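Chitinase (PDB 5XSX) probably hydrolyses internal bonds of chitin as an endochitinase, with this construct covering only part of a longer protein that also appears to bind polysaccharide. Local coordinates at residues K212-T217 / W239-D244; V252-F257 / A272-Y277; L321-W326 / N358-W363. All coordinates share one frame; numbering follows the deposited sequence.

How the interactions relate
The chain opens with two antiparallel sheets of residues 3-104; all three contacts lie later, in the largely helical part holding the sugars. Interaction 1 brings the end of helix 203-214 against the loop after strand 235-239, closing a span with strands 228-232 and 235-239. Interaction 2 joins the starts of helices 254-263 and 274-278, closing 14 residues with the rest of the first helix. Interaction 3 ties the loop before helix 327-338 to the start of helix 362-365, closing 31 mostly helical residues. The three are in series, none nested or crossing. Interactions 1 and 2, centres about 17 Å apart, both touch the chain B sugar; the centre of interaction 3 is about 31 and 33 Å from theirs.

Interaction 1 of 3, residues K212-T217 / W239-D244; sequences KENWGT and WPVQID. With NAG (2-acetamido-2-deoxy-beta-D-glucopyranose), chain C; NAG (2-acetamido-2-deoxy-beta-D-glucopyranose), chain B; NAG (2-acetamido-2-deoxy-beta-D-glucopyranose), chain D.
The amide of Asn214 grips the backbone of Gln242 at two points: ND2 donates to Gln242 O at 3.1 Å, and OD1 accepts from Gln242 N at 3.2 Å. ND2 has its partner within the amide plane, whereas Gln242 N reaches OD1 from above the carbonyl plane. Having CG anti to the backbone N (chi1 -163°) carries the Asn214 amide out to this loop, and the two bonds together fix its flip. Next along the chain, Trp215 lays one indole face on Pro240, whose CG sits 3.5 Å from the centroid of the five-membered ring in a CH-pi contact. Trp239 NE1 gives a weak, bent bond to Trp215 O. On its sugar side the same segment meets a chain of N-acetylglucosamine units: Lys212 NZ bonds O3 of the chain D sugar at 2.8 Å, and Glu213 OE1 accepts from O6 of the chain B sugar at 2.9 Å. Asn174 and Gly372 also bind the Lys212 amine, and His374 also binds Glu213. The contact thus fastens the end of helix 203-214 to the loop leaving strand 235-239, with helix 374-387 against Lys212 and strand 228-232 against Trp239.

Interaction 2 of 3, residues V252-F257 / A272-Y277; sequences VESGNF and ADHDDY. With NAG (2-acetamido-2-deoxy-beta-D-glucopyranose), chain E; NAG (2-acetamido-2-deoxy-beta-D-glucopyranose), chain B; NAG (2-acetamido-2-deoxy-beta-D-glucopyranose), chain F.
Phe257 and His274 each hold CG anti to the backbone N (chi1 -180° and 167°), which swings both rings off their helices toward the facing segment. There the edge of the imidazole points at the face of the phenyl ring in an offset edge-to-face pair, the planes 87° apart. His274 CA lies over a phenyl face, 3.7 Å from the Phe257 centroid, as a CH-pi donor. The edge of Phe257 is in turn directed at the face of Tyr277, centroids 5.6 Å apart, so that Phe257 is the middle member of an aromatic cluster of three; Val295 of helix 288-311 packs against both Phe257 and Tyr277. The cluster joins the first turns of helices 254-263 and 274-278, which follow directly on the N-cap residues Glu253 and Asp273. Both imidazole nitrogens are engaged. His274 NE2 donates to Val252 O at 2.7 Å, in the carbonyl plane and within the plane of its own ring, while His274 ND1 donates to Asp275 OD1 at 2.9 Å. Two in-plane bonds fix the rotation of the ring, and donation from both nitrogens is consistent with a doubly protonated, positively charged ring, which the Asp275 carboxylate would probably favour. Ser254 CA covers one face of the imidazole. The peptide whose carbonyl is held by His274 turns its N-H the other way, to the sugars: Glu253 N donates to O7, the acetamide oxygen of the chain E N-acetylglucosamine, at 2.7 Å in a nearly straight bond. Asn256 ND2 adds a weak bond to O3 of that sugar, and its OD1 is taken by Ser299.

Interaction 3 of 3, residues L321-W326 / N358-W363; sequences LAKDPW and NAEVLW
Lys323 and Asp324, adjacent in the loop 321-326, bury the largest areas here and do so in different ways. The Lys323 side chain is stretched out beyond CG and passes obliquely over residues 358-360, touching with its methylene groups. Lys323 CD lies 3.3 Å from Asn358 O and 3.4 Å from Glu360 OE2, and Lys323 CE approaches Asn358 OD1 at 3.4 Å. Lys323 NZ stops 4.2 Å from Glu360 OE2, too far for a salt bridge, although the opposite charges would still be expected to attract weakly near the surface. Glu360 reaches back to the lysine because its chain is bent at chi2 (-65°), although its CB starts off away from the loop. Asn358 brings CB and the amide oxygen against the end of the lysine. Asp324, by contrast, is buried and polar. Its CG stands anti to the backbone N (chi1 -161°), which sends the carboxylate across to the start of helix 362-365. Asp324 OD2 accepts from Leu362 N at 2.7 Å, the N-H arriving nearly end-on to the C-O bond. The other oxygen, Asp324 OD1, accepts from Trp326 N at 3.1 Å, from above the carboxylate plane. Replacing Asp324 by an alanine would probably leave the Leu362 and Trp326 N-H groups without their acceptor and weaken the tie of the loop to the helix start. Glu330 OE2 lies close to OD2, a like charge that might raise the proton affinity of one of the acids, while the two N-H donors would work against this at Asp324. The link from OD1 to the N-H two residues on is an Asx turn, leading into Trp326, the N-cap residue of helix 327-338, while OD2 ties that turn to the first turn of helix 362-365.

Interaction 1 of 3, residues K212-T217 / W239-D244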
loop_
_atom_site.group_PDB
_atom_site.type_symbol
_atom_site.label_atom_id
_atom_site.label_comp_id
_atom_site.label_asym_id
_atom_site.label_seq_id
_atom_site.Cartn_x
_atom_site.Cartn_y
_atom_site.Cartn_z
ATOM N N LYS A 212 -9.522 17.521 1.120
ATOM C CA LYS A 212 -8.576 18.599 1.381
ATOM C C LYS A 212 -7.837 19.022 0.113
ATOM O O LYS A 212 -7.583 20.207 -0.103
ATOM C CB LYS A 212 -7.571 18.174 2.455
ATOM C CG LYS A 212 -6.401 19.129 2.636
ATOM C CD LYS A 212 -6.872 20.506 3.068
ATOM C CE LYS A 212 -5.739 21.518 3.016
ATOM N NZ LYS A 212 -6.219 22.896 3.312
ATOM N N GLU A 213 -7.503 18.048 -0.726
ATOM C CA GLU A 213 -6.696 18.310 -1.911
ATOM C C GLU A 213 -7.440 19.088 -2.997
ATOM O O GLU A 213 -6.880 20.010 -3.590
ATOM C CB GLU A 213 -6.170 16.994 -2.490
ATOM C CG GLU A 213 -5.111 16.315 -1.630
ATOM C CD GLU A 213 -3.823 17.117 -1.531
ATOM O OE1 GLU A 213 -3.012 16.823 -0.628
ATOM O OE2 GLU A 213 -3.614 18.031 -2.357
ATOM N N ASN A 214 -8.692 18.725 -3.258
ATOM C CA ASN A 214 -9.432 19.341 -4.356
ATOM C C ASN A 214 -10.946 19.147 -4.259
ATOM O O ASN A 214 -11.630 19.052 -5.279
ATOM C CB ASN A 214 -8.922 18.786 -5.692
ATOM C CG ASN A 214 -9.322 19.644 -6.877
ATOM O OD1 ASN A 214 -9.665 20.816 -6.721
ATOM N ND2 ASN A 214 -9.283 19.061 -8.069
ATOM N N TRP A 215 -11.463 19.094 -3.034
ATOM C CA TRP A 215 -12.899 18.923 -2.794
ATOM C C TRP A 215 -13.482 17.730 -3.549
ATOM O O TRP A 215 -14.638 17.761 -3.969
ATOM C CB TRP A 215 -13.668 20.189 -3.188
ATOM C CG TRP A 215 -13.499 21.338 -2.247
ATOM C CD1 TRP A 215 -12.612 22.368 -2.360
ATOM C CD2 TRP A 215 -14.249 21.583 -1.052
ATOM N NE1 TRP A 215 -12.760 23.238 -1.308
ATOM C CE2 TRP A 215 -13.759 22.779 -0.490
ATOM C CE3 TRP A 215 -15.287 20.908 -0.402
ATOM C CZ2 TRP A 215 -14.269 23.313 0.692
ATOM C CZ3 TRP A 215 -15.794 21.440 0.771
ATOM C CH2 TRP A 215 -15.284 22.631 1.306
ATOM N N GLY A 216 -12.679 16.687 -3.724
ATOM C CA GLY A 216 -13.089 15.545 -4.518
ATOM C C GLY A 216 -14.189 14.726 -3.877
ATOM O O GLY A 216 -15.005 14.119 -4.569
ATOM N N THR A 217 -14.215 14.707 -2.549
ATOM C CA THR A 217 -15.144 13.849 -1.825
ATOM C C THR A 217 -15.949 14.600 -0.767
ATOM O O THR A 217 -16.335 14.023 0.250
ATOM C CB THR A 217 -14.399 12.693 -1.141
ATOM O OG1 THR A 217 -13.398 13.223 -0.263
ATOM C CG2 THR A 217 -13.732 11.799 -2.176
ATOM N N TRP A 239 -20.392 21.630 -4.884
ATOM C CA TRP A 239 -19.224 20.775 -5.065
ATOM C C TRP A 239 -18.115 21.527 -5.795
ATOM O O TRP A 239 -18.047 21.498 -7.024
ATOM C CB TRP A 239 -19.599 19.512 -5.839
ATOM C CG TRP A 239 -18.570 18.430 -5.766
ATOM C CD1 TRP A 239 -17.689 18.202 -4.748
ATOM C CD2 TRP A 239 -18.308 17.427 -6.754
ATOM N NE1 TRP A 239 -16.899 17.117 -5.041
ATOM C CE2 TRP A 239 -17.259 16.624 -6.267
ATOM C CE3 TRP A 239 -18.861 17.131 -8.004
ATOM C CZ2 TRP A 239 -16.750 15.543 -6.985
ATOM C CZ3 TRP A 239 -18.356 16.058 -8.714
ATOM C CH2 TRP A 239 -17.311 15.277 -8.204
ATOM N N PRO A 240 -17.241 22.207 -5.036
ATOM C CA PRO A 240 -16.184 23.049 -5.607
ATOM C C PRO A 240 -14.918 22.276 -5.969
ATOM O O PRO A 240 -13.856 22.533 -5.402
ATOM C CB PRO A 240 -15.904 24.049 -4.485
ATOM C CG PRO A 240 -16.183 23.280 -3.241
ATOM C CD PRO A 240 -17.277 22.290 -3.565
ATOM N N VAL A 241 -15.034 21.347 -6.912
ATOM C CA VAL A 241 -13.890 20.558 -7.353
ATOM C C VAL A 241 -13.387 21.026 -8.716
ATOM O O VAL A 241 -14.168 21.214 -9.649
ATOM C CB VAL A 241 -14.238 19.053 -7.425
ATOM C CG1 VAL A 241 -15.532 18.835 -8.192
ATOM C CG2 VAL A 241 -13.101 18.267 -8.060
ATOM N N GLN A 242 -12.079 21.230 -8.821
ATOM C CA GLN A 242 -11.465 21.531 -10.107
ATOM C C GLN A 242 -11.392 20.248 -10.925
ATOM O O GLN A 242 -10.359 19.581 -10.966
ATOM C CB GLN A 242 -10.075 22.140 -9.920
ATOM C CG GLN A 242 -10.027 23.276 -8.909
ATOM C CD GLN A 242 -10.817 24.494 -9.348
ATOM O OE1 GLN A 242 -11.019 24.724 -10.540
ATOM N NE2 GLN A 242 -11.271 25.282 -8.379
ATOM N N ILE A 243 -12.502 19.909 -11.574
ATOM C CA ILE A 243 -12.648 18.628 -12.256
ATOM C C ILE A 243 -11.706 18.480 -13.453
ATOM O O ILE A 243 -11.493 17.375 -13.950
ATOM C CB ILE A 243 -14.106 18.426 -12.730
ATOM C CG1 ILE A 243 -14.438 16.937 -12.848
ATOM C CG2 ILE A 243 -14.361 19.167 -14.036
ATOM C CD1 ILE A 243 -14.438 16.206 -11.523
ATOM N N ASP A 244 -11.136 19.593 -13.906
ATOM C CA ASP A 244 -10.261 19.586 -15.074
ATOM C C ASP A 244 -8.794 19.405 -14.694
ATOM O O ASP A 244 -7.940 19.221 -15.562
ATOM C CB ASP A 244 -10.434 20.880 -15.872
ATOM C CG ASP A 244 -11.858 21.086 -16.347
ATOM O OD1 ASP A 244 -12.549 20.079 -16.610
ATOM O OD2 ASP A 244 -12.286 22.255 -16.456
HETATM C C1 NAG C . -5.588 22.821 -2.569
HETATM C C2 NAG C . -4.923 22.848 -3.917
HETATM C C3 NAG C . -3.961 21.738 -4.135
HETATM C C4 NAG C . -2.964 21.674 -3.044
HETATM C C5 NAG C . -3.667 21.461 -1.729
HETATM C C6 NAG C . -2.667 21.402 -0.624
HETATM C C7 NAG C . -5.781 23.574 -6.155
HETATM C C8 NAG C . -6.875 23.502 -7.230
HETATM N N2 NAG C . -5.932 22.803 -4.958
HETATM O O3 NAG C . -3.282 21.950 -5.397
HETATM O O4 NAG C . -2.019 20.594 -3.296
HETATM O O5 NAG C . -4.642 22.546 -1.451
HETATM O O6 NAG C . -3.334 21.265 0.628
HETATM O O7 NAG C . -4.796 24.283 -6.317
HETATM C C1 NAG B . -0.656 20.303 -3.416
HETATM C C2 NAG B . 0.741 20.723 -3.078
HETATM C C3 NAG B . 1.755 19.801 -3.636
HETATM C C4 NAG B . 1.512 18.359 -3.276
HETATM C C5 NAG B . 0.071 17.946 -3.541
HETATM C C6 NAG B . -0.171 16.608 -2.955
HETATM C C7 NAG B . 0.881 23.252 -2.679
HETATM C C8 NAG B . 1.140 24.692 -3.202
HETATM N N2 NAG B . 0.988 22.099 -3.592
HETATM O O3 NAG B . 3.055 20.204 -3.146
HETATM O O4 NAG B . 2.389 17.502 -4.074
HETATM O O5 NAG B . -0.908 18.875 -2.987
HETATM O O6 NAG B . -0.260 16.719 -1.538
HETATM O O7 NAG B . 0.589 23.076 -1.517
HETATM C C1 NAG D . -8.473 26.471 -0.303
HETATM C C2 NAG D . -7.471 25.769 0.581
HETATM C C3 NAG D . -6.563 24.879 -0.183
HETATM C C4 NAG D . -7.165 24.117 -1.344
HETATM C C5 NAG D . -8.418 24.696 -1.984
HETATM C C6 NAG D . -9.235 23.585 -2.572
HETATM C C7 NAG D . -6.583 26.744 2.731
HETATM C C8 NAG D . -5.760 27.821 3.465
HETATM N N2 NAG D . -6.695 26.778 1.281
HETATM O O1 NAG D . -9.312 27.193 0.495
HETATM O O3 NAG D . -5.994 23.891 0.738
HETATM O O4 NAG D . -6.162 24.118 -2.372
HETATM O O5 NAG D . -9.266 25.463 -1.054
HETATM O O6 NAG D . -9.230 23.667 -3.990
HETATM O O7 NAG D . -7.135 25.866 3.361
#

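Interaction 2 of 3, residues V252-F257 / A272-Y277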
loop_
_atom_site.group_PDB
_atom_site.type_symbol
_atom_site.label_atom_id
_atom_site.label_comp_id
_atom_site.label_asym_id
_atom_site.label_seq_id
_atom_site.Cartn_x
_atom_site.Cartn_y
_atom_site.Cartn_z
ATOM N N VAL A 252 -2.211 14.235 -7.202
ATOM C CA VAL A 252 -0.971 13.486 -7.365
ATOM C C VAL A 252 -0.145 14.078 -8.498
ATOM O O VAL A 252 -0.529 13.993 -9.666
ATOM C CB VAL A 252 -1.238 11.996 -7.649
ATOM C CG1 VAL A 252 0.064 11.273 -7.956
ATOM C CG2 VAL A 252 -1.949 11.352 -6.470
ATOM N N GLU A 253 0.986 14.684 -8.146
ATOM C CA GLU A 253 1.840 15.346 -9.126
ATOM C C GLU A 253 2.432 14.349 -10.112
ATOM O O GLU A 253 2.510 13.153 -9.832
ATOM C CB GLU A 253 2.962 16.119 -8.429
ATOM C CG GLU A 253 2.484 17.312 -7.618
ATOM C CD GLU A 253 3.615 18.025 -6.902
ATOM O OE1 GLU A 253 4.721 17.451 -6.808
ATOM O OE2 GLU A 253 3.398 19.161 -6.432
ATOM N N SER A 254 2.846 14.854 -11.270
ATOM C CA SER A 254 3.402 14.013 -12.322
ATOM C C SER A 254 4.717 13.370 -11.886
ATOM O O SER A 254 5.014 12.235 -12.258
ATOM C CB SER A 254 3.610 14.830 -13.598
ATOM O OG SER A 254 4.011 14.004 -14.676
ATOM N N GLY A 255 5.496 14.100 -11.094
ATOM C CA GLY A 255 6.769 13.603 -10.605
ATOM C C GLY A 255 6.610 12.475 -9.604
ATOM O O GLY A 255 7.386 11.518 -9.605
ATOM N N ASN A 256 5.601 12.587 -8.746
ATOM C CA ASN A 256 5.321 11.550 -7.760
ATOM C C ASN A 256 4.757 10.295 -8.417
ATOM O O ASN A 256 5.022 9.179 -7.975
ATOM C CB ASN A 256 4.351 12.072 -6.698
ATOM C CG ASN A 256 4.055 11.045 -5.622
ATOM O OD1 ASN A 256 3.122 10.252 -5.743
ATOM N ND2 ASN A 256 4.853 11.055 -4.559
ATOM N N PHE A 257 3.980 10.489 -9.477
ATOM C CA PHE A 257 3.391 9.381 -10.218
ATOM C C PHE A 257 4.467 8.534 -10.889
ATOM O O PHE A 257 4.495 7.313 -10.739
ATOM C CB PHE A 257 2.403 9.904 -11.266
ATOM C CG PHE A 257 1.744 8.823 -12.074
ATOM C CD1 PHE A 257 0.585 8.213 -11.622
ATOM C CD2 PHE A 257 2.276 8.422 -13.289
ATOM C CE1 PHE A 257 -0.027 7.220 -12.364
ATOM C CE2 PHE A 257 1.670 7.429 -14.035
ATOM C CZ PHE A 257 0.516 6.829 -13.572
ATOM N N ALA A 272 1.636 3.219 -18.357
ATOM C CA ALA A 272 0.930 4.001 -17.345
ATOM C C ALA A 272 1.236 5.493 -17.453
ATOM O O ALA A 272 2.351 5.932 -17.168
ATOM C CB ALA A 272 1.277 3.494 -15.953
ATOM N N ASP A 273 0.234 6.266 -17.863
ATOM C CA ASP A 273 0.372 7.712 -18.002
ATOM C C ASP A 273 -0.314 8.447 -16.854
ATOM O O ASP A 273 -1.417 8.083 -16.446
ATOM C CB ASP A 273 -0.204 8.177 -19.339
ATOM C CG ASP A 273 -0.221 9.687 -19.474
ATOM O OD1 ASP A 273 0.804 10.324 -19.153
ATOM O OD2 ASP A 273 -1.262 10.235 -19.892
ATOM N N HIS A 274 0.345 9.485 -16.346
ATOM C CA HIS A 274 -0.162 10.267 -15.221
ATOM C C HIS A 274 -1.575 10.800 -15.450
ATOM O O HIS A 274 -2.460 10.608 -14.618
ATOM C CB HIS A 274 0.787 11.433 -14.925
ATOM C CG HIS A 274 0.213 12.462 -14.001
ATOM N ND1 HIS A 274 -0.519 13.539 -14.449
ATOM C CD2 HIS A 274 0.265 12.578 -12.652
ATOM C CE1 HIS A 274 -0.895 14.275 -13.418
ATOM N NE2 HIS A 274 -0.431 13.713 -12.315
ATOM N N ASP A 275 -1.776 11.467 -16.582
ATOM C CA ASP A 275 -3.060 12.088 -16.892
ATOM C C ASP A 275 -4.192 11.070 -16.996
ATOM O O ASP A 275 -5.269 11.274 -16.437
ATOM C CB ASP A 275 -2.961 12.889 -18.191
ATOM C CG ASP A 275 -2.347 14.261 -17.985
ATOM O OD1 ASP A 275 -1.755 14.493 -16.911
ATOM O OD2 ASP A 275 -2.457 15.107 -18.899
ATOM N N ASP A 276 -3.943 9.973 -17.705
ATOM C CA ASP A 276 -4.965 8.952 -17.920
ATOM C C ASP A 276 -5.418 8.304 -16.614
ATOM O O ASP A 276 -6.550 7.833 -16.503
ATOM C CB ASP A 276 -4.447 7.877 -18.877
ATOM C CG ASP A 276 -5.489 6.816 -19.182
ATOM O OD1 ASP A 276 -6.677 7.171 -19.329
ATOM O OD2 ASP A 276 -5.122 5.625 -19.269
ATOM N N TYR A 277 -4.532 8.294 -15.625
ATOM C CA TYR A 277 -4.799 7.611 -14.363
ATOM C C TYR A 277 -5.427 8.520 -13.308
ATOM O O TYR A 277 -6.172 8.052 -12.447
ATOM C CB TYR A 277 -3.506 7.002 -13.811
ATOM C CG TYR A 277 -3.158 5.652 -14.396
ATOM C CD1 TYR A 277 -2.961 5.492 -15.762
ATOM C CD2 TYR A 277 -3.015 4.537 -13.579
ATOM C CE1 TYR A 277 -2.639 4.259 -16.298
ATOM C CE2 TYR A 277 -2.693 3.299 -14.107
ATOM C CZ TYR A 277 -2.506 3.168 -15.467
ATOM O OH TYR A 277 -2.185 1.941 -15.997
HETATM C C1 NAG E . 3.453 17.000 -3.311
HETATM C C2 NAG E . 3.957 15.741 -3.976
HETATM C C3 NAG E . 5.336 15.331 -3.591
HETATM C C4 NAG E . 6.311 16.451 -3.513
HETATM C C5 NAG E . 5.763 17.589 -2.663
HETATM C C6 NAG E . 6.714 18.716 -2.634
HETATM C C7 NAG E . 2.165 14.088 -4.603
HETATM C C8 NAG E . 1.220 12.941 -4.213
HETATM N N2 NAG E . 3.062 14.656 -3.614
HETATM O O3 NAG E . 5.807 14.374 -4.573
HETATM O O4 NAG E . 7.546 15.949 -2.934
HETATM O O5 NAG E . 4.492 18.075 -3.194
HETATM O O6 NAG E . 7.171 18.996 -3.974
HETATM O O7 NAG E . 2.157 14.525 -5.755
HETATM C C1 NAG B . -0.656 20.303 -3.416
HETATM C C2 NAG B . 0.741 20.723 -3.078
HETATM C C3 NAG B . 1.755 19.801 -3.636
HETATM C C4 NAG B . 1.512 18.359 -3.276
HETATM C C5 NAG B . 0.071 17.946 -3.541
HETATM C C6 NAG B . -0.171 16.608 -2.955
HETATM C C7 NAG B . 0.881 23.252 -2.679
HETATM C C8 NAG B . 1.140 24.692 -3.202
HETATM N N2 NAG B . 0.988 22.099 -3.592
HETATM O O3 NAG B . 3.055 20.204 -3.146
HETATM O O4 NAG B . 2.389 17.502 -4.074
HETATM O O5 NAG B . -0.908 18.875 -2.987
HETATM O O6 NAG B . -0.260 16.719 -1.538
HETATM O O7 NAG B . 0.589 23.076 -1.517
HETATM C C1 NAG F . 8.605 16.060 -3.843
HETATM C C2 NAG F . 9.883 15.730 -3.152
HETATM C C3 NAG F . 11.044 15.751 -4.091
HETATM C C4 NAG F . 10.815 14.910 -5.307
HETATM C C5 NAG F . 9.503 15.232 -5.980
HETATM C C6 NAG F . 9.280 14.254 -7.112
HETATM C C7 NAG F . 10.432 16.250 -0.754
HETATM C C8 NAG F . 10.674 17.276 0.376
HETATM N N2 NAG F . 10.113 16.704 -2.091
HETATM O O3 NAG F . 12.201 15.264 -3.390
HETATM O O4 NAG F . 11.881 15.135 -6.247
HETATM O O5 NAG F . 8.372 15.169 -5.038
HETATM O O6 NAG F . 8.617 13.110 -6.625
HETATM O O7 NAG F . 10.508 15.023 -0.514
#

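Interaction 3 of 3, residues L321-W326 / N358-W363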
loop_
_atom_site.group_PDB
_atom_site.type_symbol
_atom_site.label_atom_id
_atom_site.label_comp_id
_atom_site.label_asym_id
_atom_site.label_seq_id
_atom_site.Cartn_x
_atom_site.Cartn_y
_atom_site.Cartn_z
ATOM N N LEU A 321 4.961 2.775 21.389
ATOM C CA LEU A 321 5.525 3.565 22.480
ATOM C C LEU A 321 5.170 5.048 22.380
ATOM O O LEU A 321 5.338 5.797 23.343
ATOM C CB LEU A 321 7.046 3.398 22.523
ATOM C CG LEU A 321 7.597 2.024 22.911
ATOM C CD1 LEU A 321 9.106 1.978 22.715
ATOM C CD2 LEU A 321 7.232 1.685 24.348
ATOM N N ALA A 322 4.681 5.472 21.218
ATOM C CA ALA A 322 4.292 6.866 21.026
ATOM C C ALA A 322 3.033 7.194 21.819
ATOM O O ALA A 322 2.135 6.361 21.947
ATOM C CB ALA A 322 4.080 7.166 19.551
ATOM N N LYS A 323 2.972 8.411 22.349
ATOM C CA LYS A 323 1.824 8.844 23.137
ATOM C C LYS A 323 0.703 9.362 22.245
ATOM O O LYS A 323 -0.441 9.488 22.680
ATOM C CB LYS A 323 2.239 9.922 24.141
ATOM C CG LYS A 323 3.259 9.452 25.166
ATOM C CD LYS A 323 3.567 10.543 26.179
ATOM C CE LYS A 323 4.615 10.081 27.179
ATOM N NZ LYS A 323 4.960 11.151 28.156
ATOM N N ASP A 324 1.038 9.660 20.993
ATOM C CA ASP A 324 0.052 10.127 20.026
ATOM C C ASP A 324 -0.532 8.946 19.255
ATOM O O ASP A 324 0.188 8.251 18.539
ATOM C CB ASP A 324 0.684 11.135 19.063
ATOM C CG ASP A 324 -0.347 11.980 18.338
ATOM O OD1 ASP A 324 -1.498 11.524 18.172
ATOM O OD2 ASP A 324 -0.004 13.108 17.930
ATOM N N PRO A 325 -1.844 8.711 19.405
ATOM C CA PRO A 325 -2.526 7.609 18.717
ATOM C C PRO A 325 -2.506 7.760 17.198
ATOM O O PRO A 325 -2.397 6.765 16.481
ATOM C CB PRO A 325 -3.962 7.695 19.248
ATOM C CG PRO A 325 -3.855 8.444 20.533
ATOM C CD PRO A 325 -2.747 9.428 20.322
ATOM N N TRP A 326 -2.610 8.996 16.721
ATOM C CA TRP A 326 -2.677 9.268 15.290
ATOM C C TRP A 326 -1.305 9.519 14.673
ATOM O O TRP A 326 -1.211 9.853 13.494
ATOM C CB TRP A 326 -3.584 10.473 15.024
ATOM C CG TRP A 326 -5.031 10.207 15.296
ATOM C CD1 TRP A 326 -5.661 10.257 16.504
ATOM C CD2 TRP A 326 -6.031 9.852 14.335
ATOM N NE1 TRP A 326 -6.993 9.952 16.356
ATOM C CE2 TRP A 326 -7.245 9.700 15.033
ATOM C CE3 TRP A 326 -6.018 9.647 12.951
ATOM C CZ2 TRP A 326 -8.434 9.352 14.396
ATOM C CZ3 TRP A 326 -7.200 9.302 12.321
ATOM C CH2 TRP A 326 -8.391 9.157 13.043
ATOM N N ASN A 358 7.075 11.093 22.912
ATOM C CA ASN A 358 6.412 11.594 24.110
ATOM C C ASN A 358 5.418 12.700 23.778
ATOM O O ASN A 358 4.737 13.222 24.661
ATOM C CB ASN A 358 7.442 12.103 25.120
ATOM C CG ASN A 358 8.299 10.990 25.693
ATOM O OD1 ASN A 358 7.815 9.885 25.946
ATOM N ND2 ASN A 358 9.578 11.275 25.904
ATOM N N ALA A 359 5.343 13.053 22.500
ATOM C CA ALA A 359 4.447 14.108 22.048
ATOM C C ALA A 359 2.992 13.655 22.087
ATOM O O ALA A 359 2.627 12.650 21.475
ATOM C CB ALA A 359 4.821 14.555 20.643
ATOM N N GLU A 360 2.167 14.399 22.817
ATOM C CA GLU A 360 0.734 14.139 22.853
ATOM C C GLU A 360 0.140 14.438 21.483
ATOM O O GLU A 360 -0.677 13.677 20.965
ATOM C CB GLU A 360 0.053 14.981 23.933
ATOM C CG GLU A 360 0.710 14.892 25.303
ATOM C CD GLU A 360 0.629 13.503 25.907
ATOM O OE1 GLU A 360 -0.327 12.765 25.586
ATOM O OE2 GLU A 360 1.524 13.148 26.703
ATOM N N VAL A 361 0.561 15.559 20.907
ATOM C CA VAL A 361 0.202 15.915 19.541
ATOM C C VAL A 361 1.478 16.099 18.724
ATOM O O VAL A 361 2.230 17.050 18.935
ATOM C CB VAL A 361 -0.646 17.197 19.484
ATOM C CG1 VAL A 361 -1.010 17.521 18.050
ATOM C CG2 VAL A 361 -1.903 17.041 20.328
ATOM N N LEU A 362 1.716 15.181 17.793
ATOM C CA LEU A 362 2.985 15.124 17.075
ATOM C C LEU A 362 3.156 16.261 16.069
ATOM O O LEU A 362 4.253 16.799 15.919
ATOM C CB LEU A 362 3.119 13.772 16.365
ATOM C CG LEU A 362 4.517 13.311 15.940
ATOM C CD1 LEU A 362 4.600 11.795 15.972
ATOM C CD2 LEU A 362 4.878 13.827 14.556
ATOM N N TRP A 363 2.079 16.628 15.380
ATOM C CA TRP A 363 2.176 17.610 14.304
ATOM C C TRP A 363 2.324 19.038 14.826
ATOM O O TRP A 363 2.812 19.914 14.111
ATOM C CB TRP A 363 0.958 17.516 13.378
ATOM C CG TRP A 363 -0.298 18.112 13.938
ATOM C CD1 TRP A 363 -1.264 17.465 14.651
ATOM C CD2 TRP A 363 -0.730 19.474 13.820
ATOM N NE1 TRP A 363 -2.268 18.340 14.990
ATOM C CE2 TRP A 363 -1.963 19.580 14.493
ATOM C CE3 TRP A 363 -0.190 20.614 13.217
ATOM C CZ2 TRP A 363 -2.667 20.779 14.577
ATOM C CZ3 TRP A 363 -0.891 21.805 13.301
ATOM C CH2 TRP A 363 -2.115 21.877 13.977
#